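Local coordinates for protein geranyltranstransferase (Staphylococcus aureus, PDB 1RTR) that probably condenses isopentenyl diphosphate with allylic diphosphates to make farnesyl diphosphate, a precursor of longer isoprenoids, at residues 282-285 against 286-290. Residues are numbered along the deposited sequence; the frame is centred on the assembly and turned at random.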
# COMPACT_ATOMS: atom_id res chain seq x y z
N LEU A 282 -25.98 -16.37 -4.60
CA LEU A 282 -26.29 -17.60 -5.33
C LEU A 282 -26.15 -17.40 -6.83
O LEU A 282 -25.68 -18.28 -7.54
CB LEU A 282 -27.69 -18.11 -4.97
CG LEU A 282 -28.15 -19.55 -5.26
CD1 LEU A 282 -29.01 -19.61 -6.53
CD2 LEU A 282 -27.00 -20.56 -5.34
N GLU A 283 -26.55 -16.22 -7.32
CA GLU A 283 -26.41 -15.91 -8.74
C GLU A 283 -24.94 -15.79 -9.17
O GLU A 283 -24.60 -16.17 -10.28
CB GLU A 283 -27.16 -14.62 -9.08
CG GLU A 283 -28.11 -14.73 -10.27
CD GLU A 283 -29.26 -13.73 -10.17
OE1 GLU A 283 -30.44 -14.17 -10.15
OE2 GLU A 283 -28.98 -12.51 -10.10
N ILE A 284 -24.09 -15.26 -8.28
CA ILE A 284 -22.66 -15.15 -8.57
C ILE A 284 -21.99 -16.52 -8.61
O ILE A 284 -21.15 -16.78 -9.48
CB ILE A 284 -21.94 -14.17 -7.59
CG1 ILE A 284 -22.07 -12.74 -8.08
CG2 ILE A 284 -20.45 -14.51 -7.41
CD1 ILE A 284 -22.45 -11.78 -6.99
N VAL A 285 -22.38 -17.40 -7.69
CA VAL A 285 -21.94 -18.80 -7.71
C VAL A 285 -22.19 -19.43 -9.08
O VAL A 285 -21.30 -20.08 -9.63
CB VAL A 285 -22.66 -19.67 -6.66
CG1 VAL A 285 -22.23 -21.13 -6.78
CG2 VAL A 285 -22.40 -19.16 -5.26
N ASP A 286 -23.38 -19.21 -9.62
CA ASP A 286 -23.74 -19.79 -10.91
C ASP A 286 -22.99 -19.18 -12.09
O ASP A 286 -22.74 -19.86 -13.09
CB ASP A 286 -25.27 -19.81 -11.13
CG ASP A 286 -25.94 -21.02 -10.45
OD1 ASP A 286 -27.14 -20.90 -10.10
OD2 ASP A 286 -25.38 -22.12 -10.21
N LEU A 287 -22.61 -17.92 -11.97
CA LEU A 287 -21.79 -17.27 -13.00
C LEU A 287 -20.36 -17.82 -13.00
O LEU A 287 -19.77 -18.03 -14.06
CB LEU A 287 -21.80 -15.74 -12.83
CG LEU A 287 -22.24 -14.98 -14.10
CD1 LEU A 287 -23.51 -14.15 -13.88
CD2 LEU A 287 -21.10 -14.13 -14.66
N PHE A 288 -19.83 -18.07 -11.81
CA PHE A 288 -18.53 -18.71 -11.64
C PHE A 288 -18.58 -20.16 -12.12
O PHE A 288 -17.58 -20.69 -12.62
CB PHE A 288 -18.10 -18.68 -10.16
CG PHE A 288 -17.43 -17.40 -9.72
CD1 PHE A 288 -16.39 -17.45 -8.79
CD2 PHE A 288 -17.84 -16.16 -10.20
CE1 PHE A 288 -15.76 -16.27 -8.36
CE2 PHE A 288 -17.22 -14.98 -9.78
CZ PHE A 288 -16.18 -15.04 -8.85
N TYR A 289 -19.73 -20.80 -11.95
CA TYR A 289 -19.91 -22.20 -12.34
C TYR A 289 -20.13 -22.41 -13.84
O TYR A 289 -19.55 -23.32 -14.42
CB TYR A 289 -21.05 -22.84 -11.56
CG TYR A 289 -21.04 -24.35 -11.62
CD1 TYR A 289 -19.97 -25.08 -11.09
CD2 TYR A 289 -22.07 -25.05 -12.22
CE1 TYR A 289 -19.95 -26.47 -11.14
CE2 TYR A 289 -22.06 -26.44 -12.29
CZ TYR A 289 -21.00 -27.14 -11.74
OH TYR A 289 -20.99 -28.51 -11.79
N SER A 290 -20.98 -21.57 -14.44
CA SER A 290 -21.31 -21.69 -15.85
C SER A 290 -20.03 -21.80 -16.68
O SER A 290 -19.24 -20.85 -16.75
CB SER A 290 -22.16 -20.50 -16.32
OG SER A 290 -21.56 -19.85 -17.43
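Asp286 reaches back one turn of helix 279-289 to Leu282, its backbone N donating to Leu282 O at 3.2 Å with an N-H...O angle of 152°. Its carboxylate, partly exposed, turns instead to helix 245-270, where OD2 forms a salt bridge with NH2 of Arg262; a short acid suits a place between solvent and a basic neighbour.

Val285 is buried, its compact side chain fitting against Tyr206 and Val266. Its carbonyl O accepts from Tyr289 N at 2.9 Å, a bond bent to 136° at the hydrogen.

Ile284 and Phe288 run alongside each other from the same flank of the helix. With CG1 of Ile284 at chi1 -85°, the methyl CG2 falls opposite the backbone N and meets CE2 of Phe288 at 4.0 Å. At the backbone, the same pair is joined by Phe288 N donating to Ile284 O at 3.0 Å. The branched Ile284 and the broad ring of Phe288 present carbon surface to two different helices, 45-56 and 197-227.

Successive i to i+4 bonds, with Ile284 and Val285 buried, Glu283 exposed and Asp286 partly so, are consistent with the last turns of an amphipathic helix in the mostly helical polyprenyl synthetase (terpene synthase) fold.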